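DUF3836 domain-containing protein (Parabacteroides distasonis ATCC 8503, PDB 4R03) is of unknown function but folds as a single antiparallel beta-sheet, of the kind thought to have evolved from beta-hairpin repeats. Local coordinates at residues G13-K18 with Y34-N39; V44-A49 with F62-Y67. All coordinates share one frame; numbering follows the deposited sequence.

Contact 1: G13-K18 with Y34-N39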
loop_
_atom_site.group_PDB
_atom_site.type_symbol
_atom_site.label_atom_id
_atom_site.label_comp_id
_atom_site.label_asym_id
_atom_site.label_seq_id
_atom_site.Cartn_x
_atom_site.Cartn_y
_atom_site.Cartn_z
ATOM N N GLY A 13 13.591 8.082 9.254
ATOM C CA GLY A 13 12.312 8.671 9.426
ATOM C C GLY A 13 11.147 8.166 8.571
ATOM O O GLY A 13 10.070 8.785 8.637
ATOM N N LYS A 14 11.385 7.182 7.719
ATOM C CA LYS A 14 10.387 6.795 6.699
ATOM C C LYS A 14 9.909 5.375 6.922
ATOM O O LYS A 14 10.679 4.426 7.105
ATOM C CB LYS A 14 11.010 6.909 5.316
ATOM C CG LYS A 14 11.241 8.390 4.910
ATOM C CD LYS A 14 11.939 8.433 3.634
ATOM C CE LYS A 14 12.020 9.867 3.075
ATOM N NZ LYS A 14 12.882 10.722 3.959
ATOM N N ILE A 15 8.582 5.235 6.871
ATOM C CA ILE A 15 7.988 3.892 6.804
ATOM C C ILE A 15 8.343 3.188 5.523
ATOM O O ILE A 15 8.112 3.731 4.416
ATOM C CB ILE A 15 6.444 3.968 6.980
ATOM C CG1 ILE A 15 6.073 4.584 8.294
ATOM C CG2 ILE A 15 5.816 2.623 6.801
ATOM C CD1 ILE A 15 4.546 4.862 8.447
ATOM N N ILE A 16 8.896 1.996 5.617
ATOM C CA ILE A 16 9.240 1.169 4.471
ATOM C C ILE A 16 8.274 0.023 4.263
ATOM O O ILE A 16 8.039 -0.405 3.123
ATOM C CB ILE A 16 10.691 0.741 4.472
ATOM C CG1 ILE A 16 11.032 -0.122 5.647
ATOM C CG2 ILE A 16 11.601 1.988 4.235
ATOM C CD1 ILE A 16 12.452 -0.760 5.600
ATOM N N SER A 17 7.710 -0.518 5.338
ATOM C CA SER A 17 6.715 -1.570 5.218
ATOM C C SER A 17 5.775 -1.562 6.402
ATOM O O SER A 17 6.112 -1.129 7.499
ATOM C CB SER A 17 7.356 -2.938 5.127
ATOM O OG SER A 17 8.064 -3.304 6.312
ATOM N N LYS A 18 4.574 -2.067 6.175
ATOM C CA LYS A 18 3.589 -2.231 7.239
ATOM C C LYS A 18 2.829 -3.528 6.943
ATOM O O LYS A 18 2.284 -3.675 5.826
ATOM C CB LYS A 18 2.629 -1.052 7.295
ATOM C CG LYS A 18 1.554 -1.129 8.355
ATOM C CD LYS A 18 0.666 0.182 8.404
ATOM C CE LYS A 18 1.463 1.448 8.706
ATOM N NZ LYS A 18 0.697 2.722 9.132
ATOM N N TYR A 34 2.051 -3.775 3.064
ATOM C CA TYR A 34 2.290 -2.596 2.249
ATOM C C TYR A 34 3.791 -2.322 2.234
ATOM O O TYR A 34 4.482 -2.424 3.264
ATOM C CB TYR A 34 1.594 -1.396 2.814
ATOM C CG TYR A 34 0.109 -1.538 2.940
ATOM C CD1 TYR A 34 -0.677 -1.624 1.828
ATOM C CD2 TYR A 34 -0.511 -1.564 4.170
ATOM C CE1 TYR A 34 -2.038 -1.726 1.942
ATOM C CE2 TYR A 34 -1.898 -1.717 4.301
ATOM C CZ TYR A 34 -2.670 -1.721 3.162
ATOM O OH TYR A 34 -4.065 -1.854 3.271
ATOM N N GLU A 35 4.313 -1.937 1.082
ATOM C CA GLU A 35 5.713 -1.494 0.935
ATOM C C GLU A 35 5.688 -0.137 0.263
ATOM O O GLU A 35 4.895 0.091 -0.668
ATOM C CB GLU A 35 6.503 -2.474 0.125
ATOM C CG GLU A 35 6.637 -3.840 0.770
ATOM C CD GLU A 35 7.536 -4.809 0.031
ATOM O OE1 GLU A 35 7.909 -4.533 -1.122
ATOM O OE2 GLU A 35 7.785 -5.915 0.609
ATOM N N PHE A 36 6.580 0.746 0.700
ATOM C CA PHE A 36 6.576 2.152 0.263
ATOM C C PHE A 36 7.924 2.534 -0.299
ATOM O O PHE A 36 8.986 2.185 0.233
ATOM C CB PHE A 36 6.259 3.086 1.442
ATOM C CG PHE A 36 4.965 2.801 2.124
ATOM C CD1 PHE A 36 3.777 3.362 1.646
ATOM C CD2 PHE A 36 4.890 1.913 3.179
ATOM C CE1 PHE A 36 2.566 3.063 2.269
ATOM C CE2 PHE A 36 3.695 1.615 3.778
ATOM C CZ PHE A 36 2.521 2.186 3.313
ATOM N N GLN A 37 7.856 3.305 -1.370
ATOM C CA GLN A 37 9.041 3.971 -1.911
ATOM C C GLN A 37 8.769 5.479 -1.995
ATOM O O GLN A 37 7.635 5.932 -1.965
ATOM C CB GLN A 37 9.437 3.373 -3.266
ATOM C CG GLN A 37 9.818 1.876 -3.225
ATOM C CD GLN A 37 10.333 1.339 -4.577
ATOM O OE1 GLN A 37 11.354 1.785 -5.095
ATOM N NE2 GLN A 37 9.627 0.382 -5.137
ATOM N N TYR A 38 9.871 6.254 -2.060
ATOM C CA TYR A 38 9.817 7.709 -1.891
ATOM C C TYR A 38 10.515 8.432 -3.060
ATOM O O TYR A 38 11.469 7.918 -3.612
ATOM C CB TYR A 38 10.506 8.123 -0.582
ATOM C CG TYR A 38 9.720 7.617 0.581
ATOM C CD1 TYR A 38 9.928 6.316 1.036
ATOM C CD2 TYR A 38 8.784 8.372 1.229
ATOM C CE1 TYR A 38 9.160 5.811 2.095
ATOM C CE2 TYR A 38 8.014 7.882 2.263
ATOM C CZ TYR A 38 8.259 6.574 2.718
ATOM O OH TYR A 38 7.420 6.141 3.734
ATOM N N ASN A 39 9.958 9.605 -3.395
ATOM C CA ASN A 39 10.610 10.488 -4.397
ATOM C C ASN A 39 11.729 11.316 -3.756
ATOM O O ASN A 39 11.975 11.249 -2.533
ATOM C CB ASN A 39 9.572 11.342 -5.121
ATOM C CG ASN A 39 8.887 12.351 -4.261
ATOM O OD1 ASN A 39 9.423 12.836 -3.262
ATOM N ND2 ASN A 39 7.657 12.732 -4.645
HETATM O O HOH W 1 7.072 7.670 6.087
#
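In the beta hairpin of strands 14-24 and 27-38, Y38 reaches across from the second strand to I15 and K14 where the backbones have splayed apart. K18 and Y34 form a regular antiparallel hydrogen-bonded pair, but at I16 and S17, which make a classic beta bulge opposite K9 of strand 2-11, the ladder ends with F36 N bonded to I16 O, 43° above the carbonyl plane. Beyond it a side chain takes over: Y38 OH donates to I15 O at 2.6 Å, in the carbonyl plane and on a lone pair. Tyrosine suits the place because its ring is also a platform for the aliphatic part of K14, whose CD stands 3.8 Å from the ring centroid, over one face; the two side chains slide past each other in opposite directions. A phenylalanine in place of Y38 would keep that platform but would probably leave I15 O without its hydroxyl donor and the water that links Y38 OH to I15 N without one of its partners. Further along the hairpin, I15 CG2 packs against CD2 of the buried F36 at 3.8 Å. The water gives a hydrogen to Y38 OH at 2.8 Å and accepts one from I15 N at 3.0 Å.

Contact 2: V44-A49 with F62-Y67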
loop_
_atom_site.group_PDB
_atom_site.type_symbol
_atom_site.label_atom_id
_atom_site.label_comp_id
_atom_site.label_asym_id
_atom_site.label_seq_id
_atom_site.Cartn_x
_atom_site.Cartn_y
_atom_site.Cartn_z
ATOM N N VAL A 44 5.894 9.955 -0.553
ATOM C CA VAL A 44 5.668 8.610 -1.086
ATOM C C VAL A 44 5.413 8.663 -2.591
ATOM O O VAL A 44 4.566 9.439 -3.052
ATOM C CB VAL A 44 4.439 7.918 -0.448
ATOM C CG1 VAL A 44 4.203 6.542 -1.119
ATOM C CG2 VAL A 44 4.549 7.758 0.955
ATOM N N SER A 45 6.126 7.870 -3.332
ATOM C CA SER A 45 6.016 7.802 -4.796
ATOM C C SER A 45 5.319 6.528 -5.260
ATOM O O SER A 45 4.701 6.507 -6.317
ATOM C CB SER A 45 7.390 7.877 -5.404
ATOM O OG SER A 45 8.254 6.860 -4.944
ATOM N N GLU A 46 5.393 5.470 -4.441
ATOM C CA GLU A 46 4.817 4.205 -4.801
ATOM C C GLU A 46 4.422 3.430 -3.543
ATOM O O GLU A 46 5.176 3.423 -2.576
ATOM C CB GLU A 46 5.795 3.393 -5.627
ATOM C CG GLU A 46 5.191 2.101 -6.207
ATOM C CD GLU A 46 6.237 1.094 -6.600
ATOM O OE1 GLU A 46 6.802 1.183 -7.712
ATOM O OE2 GLU A 46 6.509 0.207 -5.761
ATOM N N LYS A 47 3.238 2.830 -3.577
ATOM C CA LYS A 47 2.725 1.950 -2.520
ATOM C C LYS A 47 2.363 0.633 -3.203
ATOM O O LYS A 47 1.557 0.626 -4.141
ATOM C CB LYS A 47 1.550 2.534 -1.800
ATOM C CG LYS A 47 0.833 1.650 -0.794
ATOM C CD LYS A 47 -0.363 2.353 -0.223
ATOM C CE LYS A 47 -0.995 1.612 0.898
ATOM N NZ LYS A 47 -2.096 2.405 1.471
ATOM N N LYS A 48 2.931 -0.468 -2.755
ATOM C CA LYS A 48 2.554 -1.799 -3.202
ATOM C C LYS A 48 1.879 -2.545 -2.085
ATOM O O LYS A 48 2.338 -2.474 -0.936
ATOM C CB LYS A 48 3.750 -2.573 -3.648
ATOM C CG LYS A 48 4.272 -2.213 -4.964
ATOM C CD LYS A 48 5.387 -3.253 -5.310
ATOM C CE LYS A 48 6.101 -2.855 -6.526
ATOM N NZ LYS A 48 6.985 -3.933 -6.960
ATOM N N ALA A 49 0.784 -3.197 -2.385
ATOM C CA ALA A 49 0.024 -3.979 -1.429
ATOM C C ALA A 49 0.136 -5.449 -1.860
ATOM O O ALA A 49 -0.023 -5.757 -3.080
ATOM C CB ALA A 49 -1.414 -3.584 -1.369
ATOM N N PHE A 62 -0.710 -7.625 -5.064
ATOM C CA PHE A 62 -2.109 -7.419 -5.215
ATOM C C PHE A 62 -2.438 -6.143 -5.992
ATOM O O PHE A 62 -3.137 -6.195 -7.011
ATOM C CB PHE A 62 -2.841 -7.448 -3.847
ATOM C CG PHE A 62 -4.311 -7.432 -3.976
ATOM C CD1 PHE A 62 -4.960 -8.408 -4.714
ATOM C CD2 PHE A 62 -5.052 -6.447 -3.415
ATOM C CE1 PHE A 62 -6.328 -8.397 -4.886
ATOM C CE2 PHE A 62 -6.456 -6.421 -3.585
ATOM C CZ PHE A 62 -7.074 -7.393 -4.330
ATOM N N TYR A 63 -1.893 -5.009 -5.556
ATOM C CA TYR A 63 -2.026 -3.745 -6.291
ATOM C C TYR A 63 -0.866 -2.858 -6.060
ATOM O O TYR A 63 -0.054 -3.056 -5.145
ATOM C CB TYR A 63 -3.353 -3.019 -6.003
ATOM C CG TYR A 63 -3.523 -2.397 -4.608
ATOM C CD1 TYR A 63 -2.776 -1.286 -4.254
ATOM C CD2 TYR A 63 -4.409 -2.902 -3.704
ATOM C CE1 TYR A 63 -2.948 -0.641 -2.989
ATOM C CE2 TYR A 63 -4.595 -2.254 -2.433
ATOM C CZ TYR A 63 -3.854 -1.157 -2.135
ATOM O OH TYR A 63 -3.951 -0.520 -0.881
ATOM N N GLN A 64 -0.761 -1.828 -6.885
ATOM C CA GLN A 64 0.318 -0.855 -6.837
ATOM C C GLN A 64 -0.295 0.525 -7.115
ATOM O O GLN A 64 -1.065 0.671 -8.073
ATOM C CB GLN A 64 1.382 -1.119 -7.869
ATOM C CG GLN A 64 2.481 -0.107 -7.887
ATOM C CD GLN A 64 3.472 -0.353 -8.986
ATOM O OE1 GLN A 64 3.181 -0.131 -10.175
ATOM N NE2 GLN A 64 4.648 -0.799 -8.609
ATOM N N ILE A 65 0.018 1.516 -6.276
ATOM C CA ILE A 65 -0.415 2.889 -6.549
ATOM C C ILE A 65 0.834 3.750 -6.677
ATOM O O ILE A 65 1.802 3.601 -5.909
ATOM C CB ILE A 65 -1.281 3.391 -5.401
ATOM C CG1 ILE A 65 -2.462 2.468 -5.115
ATOM C CG2 ILE A 65 -1.716 4.884 -5.631
ATOM C CD1 ILE A 65 -3.326 2.862 -3.995
ATOM N N THR A 66 0.845 4.651 -7.676
ATOM C CA THR A 66 1.883 5.665 -7.785
ATOM C C THR A 66 1.274 7.063 -7.593
ATOM O O THR A 66 0.086 7.262 -7.806
ATOM C CB THR A 66 2.671 5.608 -9.100
ATOM O OG1 THR A 66 1.756 5.735 -10.183
ATOM C CG2 THR A 66 3.435 4.314 -9.234
ATOM N N TYR A 67 2.090 7.943 -7.061
ATOM C CA TYR A 67 1.626 9.286 -6.552
ATOM C C TYR A 67 2.438 10.382 -7.210
ATOM O O TYR A 67 3.641 10.329 -7.260
ATOM C CB TYR A 67 1.775 9.418 -5.042
ATOM C CG TYR A 67 1.088 8.324 -4.289
ATOM C CD1 TYR A 67 1.746 7.097 -4.057
ATOM C CD2 TYR A 67 -0.181 8.485 -3.775
ATOM C CE1 TYR A 67 1.073 6.067 -3.382
ATOM C CE2 TYR A 67 -0.867 7.448 -3.105
ATOM C CZ TYR A 67 -0.217 6.241 -2.918
ATOM O OH TYR A 67 -0.864 5.274 -2.228
HETATM O O HOH W 2 5.600 7.936 -8.661
HETATM O O HOH W 3 -4.147 2.168 -0.489
HETATM O O HOH W 4 6.678 -2.480 -9.599
#
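K47 and A49 face Y63, I65 and Y67 across the hairpin of strands 44-53 and 58-69, on the sheet face that the C-terminal residues I107 to S109 partly cover. K47 is a long chain in an aromatic setting, and its first torsion (CG anti to the backbone N, chi1 173°) starts a fully extended run. CB lies 3.7 Å from Y67 OH; two atoms further on, CD meets the same hydroxyl oxygen at 3.6 Å. CE comes to 4.1 Å from Y63 OH, and Y34 of strand 27-38 makes a cation-pi contact with the lysine. NZ hydrogen-bonds to I107 O, to S109 OG and to a water 2.8 Å away, which also hydrogen-bonds Y63 OH.

Beside K47, the small A49 lets the Y63 ring lie over it, CB 3.5 Å from the ring centroid and nearly on its normal. Y67 runs alongside V44, whose CG1 touches its ring, while I65 CG2 of its own strand sits over one ring face toward the rim. On the reverse face, Q64 lies beside K48, and a water joins Q64 NE2 to K48 NZ, weakly at the lysine.

One classic beta bulge belongs to this pairing, F62 and Y63 opposite A49, whose O accepts from both F62 N (2.8 Å) and Y63 N (3.2 Å); a second, S45 and E46 opposite Q37, faces strand 27-38 on the other side. Further along, K47 and I65 exchange two backbone hydrogen bonds.

The chemistry implies a division of labour: methylene groups of K47 pack among aromatic side chains, while the ammonium of this buried lysine, probably charged, is repaid by a carbonyl, a hydroxyl and a water.

From the N terminus, strand 14-24 turns into strand 27-38, and contact 1 closes that hairpin over the 15 residues between its segments. The chain then turns into strand 44-53, and contact 2 closes the following hairpin over 12 residues. The two loops stand in series, neither nesting nor crossing, with centres about 10 Å apart. Strands 27-38 and 44-53 are neighbours in the sheet, so the hairpins are sewn together directly: S45 N lies 2.8 Å from Q37 O, and E35 N lies 2.9 Å from K48 O, both probable hydrogen bonds. The C-terminal tail joins them too, F108 touching I15, Y38 and V44.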